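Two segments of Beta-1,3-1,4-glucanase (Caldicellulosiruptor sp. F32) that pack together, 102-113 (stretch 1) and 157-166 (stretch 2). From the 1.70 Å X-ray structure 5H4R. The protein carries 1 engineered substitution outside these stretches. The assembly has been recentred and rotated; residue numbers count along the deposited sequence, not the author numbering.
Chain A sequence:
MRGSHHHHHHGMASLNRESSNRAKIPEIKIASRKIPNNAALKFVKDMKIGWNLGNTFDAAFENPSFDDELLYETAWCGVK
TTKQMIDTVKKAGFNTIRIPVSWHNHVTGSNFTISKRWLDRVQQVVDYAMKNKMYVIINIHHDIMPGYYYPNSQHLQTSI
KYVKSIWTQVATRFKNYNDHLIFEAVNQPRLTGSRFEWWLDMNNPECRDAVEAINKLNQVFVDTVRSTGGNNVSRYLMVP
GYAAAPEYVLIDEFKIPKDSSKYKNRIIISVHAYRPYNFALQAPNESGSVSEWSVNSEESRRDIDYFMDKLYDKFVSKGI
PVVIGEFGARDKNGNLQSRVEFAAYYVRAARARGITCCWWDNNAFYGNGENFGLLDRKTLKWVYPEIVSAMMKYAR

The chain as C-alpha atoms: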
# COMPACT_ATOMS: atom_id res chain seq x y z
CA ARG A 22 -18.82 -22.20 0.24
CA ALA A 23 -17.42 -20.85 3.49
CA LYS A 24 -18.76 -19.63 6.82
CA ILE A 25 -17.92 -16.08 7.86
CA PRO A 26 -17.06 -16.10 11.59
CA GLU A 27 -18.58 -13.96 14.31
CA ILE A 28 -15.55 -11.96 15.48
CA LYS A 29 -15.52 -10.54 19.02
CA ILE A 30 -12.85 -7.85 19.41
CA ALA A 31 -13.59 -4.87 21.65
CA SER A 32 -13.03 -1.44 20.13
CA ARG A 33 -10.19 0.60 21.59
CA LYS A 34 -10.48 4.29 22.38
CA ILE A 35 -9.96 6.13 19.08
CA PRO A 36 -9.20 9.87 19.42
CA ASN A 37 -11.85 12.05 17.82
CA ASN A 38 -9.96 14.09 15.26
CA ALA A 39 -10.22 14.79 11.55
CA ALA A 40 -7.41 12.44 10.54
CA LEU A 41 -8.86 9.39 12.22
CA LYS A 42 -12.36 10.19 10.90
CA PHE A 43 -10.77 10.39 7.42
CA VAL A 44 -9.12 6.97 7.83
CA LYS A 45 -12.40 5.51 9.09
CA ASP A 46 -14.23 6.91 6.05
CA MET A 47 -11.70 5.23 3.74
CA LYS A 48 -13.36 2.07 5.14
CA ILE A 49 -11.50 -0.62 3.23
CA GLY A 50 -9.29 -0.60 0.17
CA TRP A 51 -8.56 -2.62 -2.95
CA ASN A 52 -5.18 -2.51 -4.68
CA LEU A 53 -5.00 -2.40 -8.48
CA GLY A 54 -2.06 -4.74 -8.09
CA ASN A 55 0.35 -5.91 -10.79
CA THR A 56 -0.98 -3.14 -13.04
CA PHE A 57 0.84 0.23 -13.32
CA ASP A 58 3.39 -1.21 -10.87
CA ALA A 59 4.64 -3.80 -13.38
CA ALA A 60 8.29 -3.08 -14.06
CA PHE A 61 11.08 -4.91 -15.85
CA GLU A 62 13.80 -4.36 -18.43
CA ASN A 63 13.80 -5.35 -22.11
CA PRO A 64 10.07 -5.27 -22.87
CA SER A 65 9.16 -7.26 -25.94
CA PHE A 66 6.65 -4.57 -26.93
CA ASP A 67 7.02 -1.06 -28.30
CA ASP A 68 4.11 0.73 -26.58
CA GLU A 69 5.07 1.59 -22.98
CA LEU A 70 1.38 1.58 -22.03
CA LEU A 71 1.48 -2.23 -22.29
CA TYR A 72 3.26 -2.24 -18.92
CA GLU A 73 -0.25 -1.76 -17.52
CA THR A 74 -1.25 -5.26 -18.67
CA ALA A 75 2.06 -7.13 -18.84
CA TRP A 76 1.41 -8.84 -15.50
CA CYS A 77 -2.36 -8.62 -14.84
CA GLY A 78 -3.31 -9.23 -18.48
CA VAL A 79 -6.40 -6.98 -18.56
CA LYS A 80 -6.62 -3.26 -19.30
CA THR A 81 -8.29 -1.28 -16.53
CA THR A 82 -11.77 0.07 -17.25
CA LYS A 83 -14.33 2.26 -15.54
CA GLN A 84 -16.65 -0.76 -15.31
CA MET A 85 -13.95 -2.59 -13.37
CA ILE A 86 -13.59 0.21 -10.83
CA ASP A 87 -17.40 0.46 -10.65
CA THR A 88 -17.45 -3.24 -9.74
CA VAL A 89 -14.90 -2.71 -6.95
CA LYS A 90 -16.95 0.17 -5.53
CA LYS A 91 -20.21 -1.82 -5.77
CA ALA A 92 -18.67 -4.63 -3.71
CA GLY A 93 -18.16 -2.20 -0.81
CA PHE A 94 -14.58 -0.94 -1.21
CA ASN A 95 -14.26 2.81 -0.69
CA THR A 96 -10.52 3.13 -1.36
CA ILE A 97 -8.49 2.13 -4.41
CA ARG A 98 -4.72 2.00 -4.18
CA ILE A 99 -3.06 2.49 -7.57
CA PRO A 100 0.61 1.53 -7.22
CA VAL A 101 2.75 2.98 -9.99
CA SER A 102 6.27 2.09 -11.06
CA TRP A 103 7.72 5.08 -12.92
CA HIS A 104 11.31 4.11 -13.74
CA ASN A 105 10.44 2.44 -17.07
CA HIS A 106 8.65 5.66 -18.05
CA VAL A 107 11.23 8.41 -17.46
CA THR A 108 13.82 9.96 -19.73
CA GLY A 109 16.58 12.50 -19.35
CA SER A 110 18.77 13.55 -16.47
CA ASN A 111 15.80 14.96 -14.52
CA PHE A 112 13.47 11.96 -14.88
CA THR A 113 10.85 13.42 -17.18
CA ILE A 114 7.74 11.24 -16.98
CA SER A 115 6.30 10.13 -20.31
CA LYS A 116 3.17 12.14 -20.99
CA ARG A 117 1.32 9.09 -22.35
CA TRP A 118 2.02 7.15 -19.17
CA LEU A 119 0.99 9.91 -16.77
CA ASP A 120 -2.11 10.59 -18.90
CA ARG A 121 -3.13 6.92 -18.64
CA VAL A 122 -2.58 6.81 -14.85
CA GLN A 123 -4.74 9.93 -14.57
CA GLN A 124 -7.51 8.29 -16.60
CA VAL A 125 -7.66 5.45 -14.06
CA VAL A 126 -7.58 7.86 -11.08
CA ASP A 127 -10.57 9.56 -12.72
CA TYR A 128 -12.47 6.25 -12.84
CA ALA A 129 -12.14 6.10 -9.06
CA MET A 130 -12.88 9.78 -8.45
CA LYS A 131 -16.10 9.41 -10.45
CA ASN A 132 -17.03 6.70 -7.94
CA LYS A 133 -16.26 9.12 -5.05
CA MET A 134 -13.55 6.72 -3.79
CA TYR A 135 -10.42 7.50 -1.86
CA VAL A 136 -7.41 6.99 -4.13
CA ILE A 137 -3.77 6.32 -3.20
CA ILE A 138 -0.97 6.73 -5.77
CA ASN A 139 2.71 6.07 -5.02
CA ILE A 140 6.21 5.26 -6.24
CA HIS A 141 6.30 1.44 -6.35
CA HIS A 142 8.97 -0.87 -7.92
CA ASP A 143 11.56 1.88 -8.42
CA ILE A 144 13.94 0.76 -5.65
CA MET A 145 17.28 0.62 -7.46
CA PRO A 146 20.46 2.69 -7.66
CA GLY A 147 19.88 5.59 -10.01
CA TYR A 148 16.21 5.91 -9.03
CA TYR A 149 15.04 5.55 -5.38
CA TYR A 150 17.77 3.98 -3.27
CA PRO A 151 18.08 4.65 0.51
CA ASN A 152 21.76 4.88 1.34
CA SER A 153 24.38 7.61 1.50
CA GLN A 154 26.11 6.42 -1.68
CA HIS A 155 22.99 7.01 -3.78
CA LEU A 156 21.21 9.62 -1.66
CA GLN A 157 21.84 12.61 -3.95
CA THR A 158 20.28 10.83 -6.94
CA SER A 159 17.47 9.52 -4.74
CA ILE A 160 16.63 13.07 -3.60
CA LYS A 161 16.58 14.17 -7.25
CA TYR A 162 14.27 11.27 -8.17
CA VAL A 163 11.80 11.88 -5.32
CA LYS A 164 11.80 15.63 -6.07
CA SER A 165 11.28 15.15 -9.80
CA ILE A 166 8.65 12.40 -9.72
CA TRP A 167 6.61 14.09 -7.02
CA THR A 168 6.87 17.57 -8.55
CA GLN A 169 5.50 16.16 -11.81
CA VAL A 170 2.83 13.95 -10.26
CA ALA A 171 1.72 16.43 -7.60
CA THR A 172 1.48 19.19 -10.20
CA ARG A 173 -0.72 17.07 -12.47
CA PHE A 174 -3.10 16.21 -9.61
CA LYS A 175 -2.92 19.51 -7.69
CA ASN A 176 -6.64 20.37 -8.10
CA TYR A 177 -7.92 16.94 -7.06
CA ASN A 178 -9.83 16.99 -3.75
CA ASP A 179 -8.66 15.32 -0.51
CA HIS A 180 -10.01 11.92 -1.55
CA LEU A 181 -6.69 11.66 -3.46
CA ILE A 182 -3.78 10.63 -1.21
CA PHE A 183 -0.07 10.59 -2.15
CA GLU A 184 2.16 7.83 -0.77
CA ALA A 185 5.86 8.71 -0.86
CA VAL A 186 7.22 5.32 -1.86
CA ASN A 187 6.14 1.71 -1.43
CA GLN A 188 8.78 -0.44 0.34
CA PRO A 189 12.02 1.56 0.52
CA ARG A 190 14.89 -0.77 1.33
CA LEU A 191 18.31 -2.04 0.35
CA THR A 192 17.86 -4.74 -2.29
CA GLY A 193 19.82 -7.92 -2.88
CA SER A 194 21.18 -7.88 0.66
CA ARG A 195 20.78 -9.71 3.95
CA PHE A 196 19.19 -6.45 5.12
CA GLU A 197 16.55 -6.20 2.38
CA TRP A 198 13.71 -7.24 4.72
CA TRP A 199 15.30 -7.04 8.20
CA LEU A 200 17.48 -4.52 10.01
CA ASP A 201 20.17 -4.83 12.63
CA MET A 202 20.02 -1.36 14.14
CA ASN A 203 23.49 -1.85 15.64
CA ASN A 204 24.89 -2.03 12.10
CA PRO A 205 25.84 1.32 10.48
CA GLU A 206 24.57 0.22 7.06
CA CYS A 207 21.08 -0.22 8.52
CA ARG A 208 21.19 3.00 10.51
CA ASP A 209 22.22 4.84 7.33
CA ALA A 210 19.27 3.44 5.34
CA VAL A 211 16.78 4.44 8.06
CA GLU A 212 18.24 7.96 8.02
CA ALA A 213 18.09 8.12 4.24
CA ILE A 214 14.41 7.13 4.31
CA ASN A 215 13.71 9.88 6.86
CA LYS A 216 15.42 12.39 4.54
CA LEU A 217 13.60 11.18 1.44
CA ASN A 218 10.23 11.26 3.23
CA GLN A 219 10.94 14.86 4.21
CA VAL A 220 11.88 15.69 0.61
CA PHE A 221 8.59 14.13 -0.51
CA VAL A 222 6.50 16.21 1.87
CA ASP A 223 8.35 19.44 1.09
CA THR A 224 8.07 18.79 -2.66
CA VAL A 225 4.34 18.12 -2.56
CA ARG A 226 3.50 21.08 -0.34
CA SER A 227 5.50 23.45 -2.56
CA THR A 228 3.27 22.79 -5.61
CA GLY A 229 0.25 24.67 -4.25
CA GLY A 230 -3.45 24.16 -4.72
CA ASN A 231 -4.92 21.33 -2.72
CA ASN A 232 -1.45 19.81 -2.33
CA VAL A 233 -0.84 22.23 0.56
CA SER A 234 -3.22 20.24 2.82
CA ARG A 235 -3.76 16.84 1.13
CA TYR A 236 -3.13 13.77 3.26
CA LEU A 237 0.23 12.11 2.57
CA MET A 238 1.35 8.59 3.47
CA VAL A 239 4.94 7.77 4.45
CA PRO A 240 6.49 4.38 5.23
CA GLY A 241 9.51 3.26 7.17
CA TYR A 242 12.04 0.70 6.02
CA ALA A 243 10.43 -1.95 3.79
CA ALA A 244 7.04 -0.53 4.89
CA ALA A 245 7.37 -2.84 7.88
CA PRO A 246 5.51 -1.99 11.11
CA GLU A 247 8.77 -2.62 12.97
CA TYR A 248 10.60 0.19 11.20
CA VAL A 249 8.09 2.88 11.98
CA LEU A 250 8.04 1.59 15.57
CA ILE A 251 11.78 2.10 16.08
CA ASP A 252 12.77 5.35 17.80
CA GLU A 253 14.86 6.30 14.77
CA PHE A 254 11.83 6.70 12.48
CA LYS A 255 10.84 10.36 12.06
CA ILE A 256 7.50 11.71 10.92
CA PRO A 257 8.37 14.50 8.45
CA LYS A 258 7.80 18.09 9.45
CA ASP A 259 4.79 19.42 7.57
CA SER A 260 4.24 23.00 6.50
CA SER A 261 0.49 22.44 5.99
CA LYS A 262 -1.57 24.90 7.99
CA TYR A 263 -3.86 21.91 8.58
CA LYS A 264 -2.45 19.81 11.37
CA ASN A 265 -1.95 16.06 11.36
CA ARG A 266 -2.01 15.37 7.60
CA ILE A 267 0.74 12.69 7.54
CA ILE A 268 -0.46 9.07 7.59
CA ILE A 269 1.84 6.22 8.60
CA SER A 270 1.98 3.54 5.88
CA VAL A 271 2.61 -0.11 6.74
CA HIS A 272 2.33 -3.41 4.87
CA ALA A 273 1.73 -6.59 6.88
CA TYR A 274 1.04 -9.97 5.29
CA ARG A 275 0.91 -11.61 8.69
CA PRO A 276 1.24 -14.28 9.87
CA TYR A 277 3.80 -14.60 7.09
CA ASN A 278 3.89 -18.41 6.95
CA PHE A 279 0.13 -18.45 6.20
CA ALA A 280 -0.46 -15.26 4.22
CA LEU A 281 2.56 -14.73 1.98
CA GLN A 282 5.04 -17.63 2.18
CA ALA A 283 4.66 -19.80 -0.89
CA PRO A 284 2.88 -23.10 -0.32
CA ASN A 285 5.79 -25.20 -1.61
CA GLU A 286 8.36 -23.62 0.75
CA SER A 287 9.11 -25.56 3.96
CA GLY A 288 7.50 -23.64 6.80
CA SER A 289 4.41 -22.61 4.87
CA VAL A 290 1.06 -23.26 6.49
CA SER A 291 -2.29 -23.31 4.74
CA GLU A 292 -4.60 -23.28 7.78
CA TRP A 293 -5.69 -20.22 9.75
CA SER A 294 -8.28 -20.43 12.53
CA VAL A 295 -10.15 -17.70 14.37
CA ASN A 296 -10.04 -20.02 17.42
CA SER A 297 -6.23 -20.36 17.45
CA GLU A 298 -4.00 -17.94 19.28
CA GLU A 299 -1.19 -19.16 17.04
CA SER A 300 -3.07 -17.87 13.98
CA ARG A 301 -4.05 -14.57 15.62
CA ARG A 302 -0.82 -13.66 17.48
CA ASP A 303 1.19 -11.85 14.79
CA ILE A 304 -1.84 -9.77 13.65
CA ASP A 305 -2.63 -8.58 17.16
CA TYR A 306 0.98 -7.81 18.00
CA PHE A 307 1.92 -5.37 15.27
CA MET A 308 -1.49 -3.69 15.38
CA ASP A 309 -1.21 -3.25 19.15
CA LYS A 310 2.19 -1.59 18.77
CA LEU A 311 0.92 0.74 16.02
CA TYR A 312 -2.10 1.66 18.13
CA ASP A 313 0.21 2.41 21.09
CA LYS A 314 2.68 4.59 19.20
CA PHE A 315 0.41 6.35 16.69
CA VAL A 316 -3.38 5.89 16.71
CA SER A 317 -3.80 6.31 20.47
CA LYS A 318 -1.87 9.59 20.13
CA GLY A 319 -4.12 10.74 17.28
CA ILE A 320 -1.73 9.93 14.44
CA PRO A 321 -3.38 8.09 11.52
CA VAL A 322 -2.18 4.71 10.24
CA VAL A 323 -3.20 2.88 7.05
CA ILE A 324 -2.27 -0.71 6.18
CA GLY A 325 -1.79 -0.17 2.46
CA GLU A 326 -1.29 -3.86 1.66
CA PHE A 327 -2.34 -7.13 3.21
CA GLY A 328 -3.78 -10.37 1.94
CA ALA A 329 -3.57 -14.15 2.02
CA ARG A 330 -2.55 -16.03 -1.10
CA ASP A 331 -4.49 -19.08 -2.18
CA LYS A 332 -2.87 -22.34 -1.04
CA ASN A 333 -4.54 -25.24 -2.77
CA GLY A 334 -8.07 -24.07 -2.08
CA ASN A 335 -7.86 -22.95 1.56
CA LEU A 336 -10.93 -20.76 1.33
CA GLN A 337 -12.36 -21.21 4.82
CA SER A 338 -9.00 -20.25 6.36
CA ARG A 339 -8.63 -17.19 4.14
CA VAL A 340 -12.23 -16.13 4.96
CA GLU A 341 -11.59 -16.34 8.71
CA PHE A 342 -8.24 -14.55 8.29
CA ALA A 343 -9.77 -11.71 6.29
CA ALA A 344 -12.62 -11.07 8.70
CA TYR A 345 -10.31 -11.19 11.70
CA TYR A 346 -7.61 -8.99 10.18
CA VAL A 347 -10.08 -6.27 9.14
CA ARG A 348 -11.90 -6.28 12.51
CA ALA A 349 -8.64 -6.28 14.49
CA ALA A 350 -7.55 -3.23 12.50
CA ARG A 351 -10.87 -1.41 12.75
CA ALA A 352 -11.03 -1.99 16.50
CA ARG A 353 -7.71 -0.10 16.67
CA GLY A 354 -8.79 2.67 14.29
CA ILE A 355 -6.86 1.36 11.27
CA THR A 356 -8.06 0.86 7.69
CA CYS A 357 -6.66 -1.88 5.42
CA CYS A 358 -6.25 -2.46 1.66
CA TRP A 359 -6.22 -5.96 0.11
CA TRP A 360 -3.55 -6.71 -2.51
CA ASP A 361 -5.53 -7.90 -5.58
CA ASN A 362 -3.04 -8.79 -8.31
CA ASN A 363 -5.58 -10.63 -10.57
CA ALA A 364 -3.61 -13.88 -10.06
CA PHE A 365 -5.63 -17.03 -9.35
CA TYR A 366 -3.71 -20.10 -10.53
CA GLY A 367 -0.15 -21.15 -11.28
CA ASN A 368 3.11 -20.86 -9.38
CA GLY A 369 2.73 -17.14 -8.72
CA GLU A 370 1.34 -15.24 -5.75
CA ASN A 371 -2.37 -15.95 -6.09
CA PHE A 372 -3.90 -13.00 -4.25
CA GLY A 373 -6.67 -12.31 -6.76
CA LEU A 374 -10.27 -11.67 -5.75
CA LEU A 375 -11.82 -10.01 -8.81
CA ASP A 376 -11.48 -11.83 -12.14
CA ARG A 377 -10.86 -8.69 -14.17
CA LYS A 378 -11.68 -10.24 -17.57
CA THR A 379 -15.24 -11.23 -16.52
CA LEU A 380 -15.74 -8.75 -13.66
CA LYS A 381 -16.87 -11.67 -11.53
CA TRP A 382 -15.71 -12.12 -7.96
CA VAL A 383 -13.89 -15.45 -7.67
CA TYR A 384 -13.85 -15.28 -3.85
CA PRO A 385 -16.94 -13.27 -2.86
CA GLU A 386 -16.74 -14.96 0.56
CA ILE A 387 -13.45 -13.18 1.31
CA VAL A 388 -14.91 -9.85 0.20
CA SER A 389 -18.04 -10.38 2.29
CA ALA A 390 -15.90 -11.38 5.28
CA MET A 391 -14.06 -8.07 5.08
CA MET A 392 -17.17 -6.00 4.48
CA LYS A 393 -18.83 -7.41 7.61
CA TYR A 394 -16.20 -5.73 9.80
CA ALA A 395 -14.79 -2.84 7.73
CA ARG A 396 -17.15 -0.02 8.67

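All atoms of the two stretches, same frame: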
# COMPACT_ATOMS: atom_id res chain seq x y z
N SER A 102 4.82 2.09 -10.87
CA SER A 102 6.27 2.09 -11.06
C SER A 102 6.59 3.04 -12.20
O SER A 102 6.06 2.89 -13.31
CB SER A 102 6.79 0.69 -11.35
OG SER A 102 6.54 -0.13 -10.23
N TRP A 103 7.44 4.03 -11.93
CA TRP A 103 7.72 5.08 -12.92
C TRP A 103 9.02 4.90 -13.69
O TRP A 103 9.20 5.56 -14.72
CB TRP A 103 7.76 6.47 -12.24
CG TRP A 103 6.57 6.77 -11.39
CD1 TRP A 103 6.41 6.50 -10.06
CD2 TRP A 103 5.32 7.36 -11.83
NE1 TRP A 103 5.16 6.89 -9.64
CE2 TRP A 103 4.48 7.42 -10.71
CE3 TRP A 103 4.85 7.85 -13.06
CZ2 TRP A 103 3.20 7.94 -10.76
CZ3 TRP A 103 3.56 8.35 -13.12
CH2 TRP A 103 2.75 8.41 -11.96
N HIS A 104 9.95 4.06 -13.20
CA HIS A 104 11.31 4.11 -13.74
C HIS A 104 11.41 3.61 -15.18
O HIS A 104 12.38 3.97 -15.86
CB HIS A 104 12.29 3.35 -12.84
CG HIS A 104 12.25 1.85 -12.98
ND1 HIS A 104 11.51 1.05 -12.13
CD2 HIS A 104 12.89 1.02 -13.83
CE1 HIS A 104 11.69 -0.22 -12.47
NE2 HIS A 104 12.52 -0.26 -13.50
N ASN A 105 10.45 2.81 -15.67
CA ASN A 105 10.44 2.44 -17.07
C ASN A 105 9.76 3.47 -17.94
O ASN A 105 9.55 3.21 -19.14
CB ASN A 105 9.75 1.08 -17.29
CG ASN A 105 10.48 -0.06 -16.63
OD1 ASN A 105 9.92 -0.77 -15.80
ND2 ASN A 105 11.74 -0.27 -17.01
N HIS A 106 9.44 4.64 -17.38
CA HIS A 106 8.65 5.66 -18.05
C HIS A 106 9.26 7.05 -17.89
O HIS A 106 8.54 8.04 -18.03
CB HIS A 106 7.23 5.63 -17.49
CG HIS A 106 6.62 4.26 -17.54
ND1 HIS A 106 6.15 3.71 -18.71
CD2 HIS A 106 6.45 3.33 -16.57
CE1 HIS A 106 5.71 2.49 -18.46
NE2 HIS A 106 5.87 2.23 -17.17
N VAL A 107 10.56 7.13 -17.62
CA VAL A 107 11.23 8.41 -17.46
C VAL A 107 12.41 8.50 -18.42
O VAL A 107 13.01 7.49 -18.80
CB VAL A 107 11.70 8.63 -16.00
CG1 VAL A 107 10.50 8.74 -15.10
CG2 VAL A 107 12.64 7.53 -15.55
N THR A 108 12.70 9.72 -18.84
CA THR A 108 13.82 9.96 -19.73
C THR A 108 14.54 11.21 -19.27
O THR A 108 13.97 12.06 -18.58
CB THR A 108 13.37 10.11 -21.19
OG1 THR A 108 12.57 11.29 -21.31
CG2 THR A 108 12.54 8.92 -21.64
N GLY A 109 15.80 11.32 -19.65
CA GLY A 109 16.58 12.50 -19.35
C GLY A 109 17.13 12.54 -17.95
O GLY A 109 16.74 11.79 -17.04
N SER A 110 18.07 13.48 -17.75
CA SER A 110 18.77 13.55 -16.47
C SER A 110 17.85 13.96 -15.32
O SER A 110 18.19 13.70 -14.16
CB SER A 110 19.95 14.51 -16.55
OG SER A 110 19.59 15.72 -17.20
N ASN A 111 16.71 14.58 -15.60
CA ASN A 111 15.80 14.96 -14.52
C ASN A 111 14.51 14.17 -14.54
O ASN A 111 13.47 14.65 -14.07
CB ASN A 111 15.52 16.47 -14.53
CG ASN A 111 15.06 16.97 -13.14
OD1 ASN A 111 15.37 16.34 -12.12
ND2 ASN A 111 14.32 18.07 -13.11
N PHE A 112 14.55 12.94 -15.04
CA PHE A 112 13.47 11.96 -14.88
C PHE A 112 12.12 12.51 -15.35
O PHE A 112 11.11 12.48 -14.63
CB PHE A 112 13.33 11.48 -13.42
CG PHE A 112 14.62 11.00 -12.78
CD1 PHE A 112 15.17 9.77 -13.10
CD2 PHE A 112 15.25 11.76 -11.80
CE1 PHE A 112 16.33 9.32 -12.50
CE2 PHE A 112 16.41 11.31 -11.19
CZ PHE A 112 16.95 10.09 -11.54
N THR A 113 12.10 12.96 -16.60
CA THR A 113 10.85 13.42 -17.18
C THR A 113 9.92 12.25 -17.40
O THR A 113 10.27 11.32 -18.14
CB THR A 113 11.09 14.14 -18.50
OG1 THR A 113 11.98 15.23 -18.30
CG2 THR A 113 9.77 14.66 -19.06
N GLN A 157 22.03 11.41 -3.14
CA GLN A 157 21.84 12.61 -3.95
C GLN A 157 20.94 12.33 -5.15
O GLN A 157 20.02 13.11 -5.46
CB GLN A 157 23.19 13.18 -4.39
CG GLN A 157 23.06 14.35 -5.35
CD GLN A 157 24.40 14.86 -5.84
OE1 GLN A 157 25.40 14.79 -5.13
NE2 GLN A 157 24.42 15.37 -7.06
N THR A 158 21.17 11.21 -5.84
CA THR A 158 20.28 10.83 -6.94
C THR A 158 18.89 10.47 -6.44
O THR A 158 17.89 10.77 -7.11
CB THR A 158 20.91 9.68 -7.70
OG1 THR A 158 22.14 10.14 -8.27
CG2 THR A 158 19.99 9.23 -8.83
N SER A 159 18.78 9.85 -5.27
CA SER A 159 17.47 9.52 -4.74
C SER A 159 16.65 10.77 -4.42
O SER A 159 15.45 10.82 -4.69
CB SER A 159 17.61 8.64 -3.49
OG SER A 159 18.22 7.42 -3.84
N ILE A 160 17.29 11.78 -3.84
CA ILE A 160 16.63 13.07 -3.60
C ILE A 160 16.12 13.64 -4.92
O ILE A 160 14.97 14.11 -5.01
CB ILE A 160 17.59 14.04 -2.89
CG1 ILE A 160 17.83 13.59 -1.45
CG2 ILE A 160 17.05 15.46 -2.92
CD1 ILE A 160 18.97 14.28 -0.75
N LYS A 161 16.96 13.63 -5.95
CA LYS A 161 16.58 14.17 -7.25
C LYS A 161 15.38 13.43 -7.82
O LYS A 161 14.48 14.03 -8.41
CB LYS A 161 17.76 14.08 -8.21
CG LYS A 161 17.53 14.71 -9.54
CD LYS A 161 18.80 14.64 -10.41
CE LYS A 161 18.67 15.42 -11.71
NZ LYS A 161 18.64 16.89 -11.52
N TYR A 162 15.37 12.10 -7.66
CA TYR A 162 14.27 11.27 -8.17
C TYR A 162 12.97 11.56 -7.44
O TYR A 162 11.93 11.78 -8.07
CB TYR A 162 14.65 9.79 -8.04
CG TYR A 162 13.66 8.86 -8.70
CD1 TYR A 162 13.57 8.79 -10.08
CD2 TYR A 162 12.80 8.02 -7.95
CE1 TYR A 162 12.68 7.96 -10.71
CE2 TYR A 162 11.89 7.17 -8.61
CZ TYR A 162 11.85 7.14 -9.98
OH TYR A 162 10.99 6.34 -10.69
N VAL A 163 12.99 11.56 -6.10
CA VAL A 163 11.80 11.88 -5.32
C VAL A 163 11.29 13.27 -5.69
O VAL A 163 10.10 13.47 -5.98
CB VAL A 163 12.09 11.75 -3.82
CG1 VAL A 163 10.91 12.25 -2.98
CG2 VAL A 163 12.41 10.32 -3.46
N LYS A 164 12.19 14.27 -5.71
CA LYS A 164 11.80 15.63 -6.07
C LYS A 164 11.15 15.67 -7.45
O LYS A 164 10.10 16.29 -7.63
CB LYS A 164 13.01 16.57 -6.03
CG LYS A 164 13.46 16.97 -4.65
CD LYS A 164 14.46 18.13 -4.73
CE LYS A 164 14.95 18.53 -3.35
NZ LYS A 164 16.00 19.58 -3.41
N SER A 165 11.77 15.02 -8.44
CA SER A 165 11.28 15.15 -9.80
C SER A 165 9.97 14.41 -10.01
O SER A 165 9.03 14.96 -10.60
CB SER A 165 12.29 14.65 -10.82
OG SER A 165 11.73 14.86 -12.11
N ILE A 166 9.90 13.14 -9.59
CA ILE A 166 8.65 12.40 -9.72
C ILE A 166 7.52 13.12 -9.02
O ILE A 166 6.44 13.31 -9.61
CB ILE A 166 8.80 10.96 -9.19
CG1 ILE A 166 9.81 10.16 -10.02
CG2 ILE A 166 7.44 10.25 -9.18
CD1 ILE A 166 9.46 9.95 -11.51
O HOH W 1 19.34 17.15 -14.52
O HOH W 2 14.80 16.60 -9.36

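Stretch 1 is mostly loop and turn, with a short strand at V107-T108; it folds back on itself and lies against one side of the helix formed by stretch 2, burying 524 Å² in total. Contact begins at W103, a buried residue whose CA-to-CB bond points toward the helix. The broad indole offers one face to I166, whose CG2 methyl sits 4.1 Å from the centroid of the W103 five-membered ring and almost on its normal, a CH-pi contact that suits a branched aliphatic chain. Y162 reaches the same region with its hydroxyl end, Y162 OH lying 3.6 Å from W103 CB and 3.5 Å from H104 N; that hydroxyl finds its hydrogen bond elsewhere in the structure.

V107 then extends the apolar patch, its CG1 3.9 Å from I166 CD1. Beyond it the chain reverses through a type I turn from G109 to F112, closed by F112 N to G109 O at 3.2 Å and flanked by the paired T108-T113 backbone bonds. G109 has a positive phi, which favours glycine.

On the turn, contacts become polar. S110 OG and K161 NZ share a water, at 3.0 and 3.1 Å respectively. K161, fully extended until its last torsion, also gives a weak hydrogen bond from NZ to N111 OD1 (3.4 Å). A second water donates to both N111 OD1 and K161 O, each 2.8 Å away, so the amide oxygen serves two donors at the solvent-exposed margin. The shorter of the two direct hydrogen bonds runs from S165 OG to N111 O, 2.6 Å. Serine suits this position because its small side chain lets the loop backbone come close.

F112 contributes the largest buried area. The F112 ring receives the edge of Y162 on one face, with centroids 4.9 Å apart and planes at 86°, while T158 CG2, K161 CG and S165 CB line its edge. Even the exposed lysine thus lends its aliphatic portion to the packing.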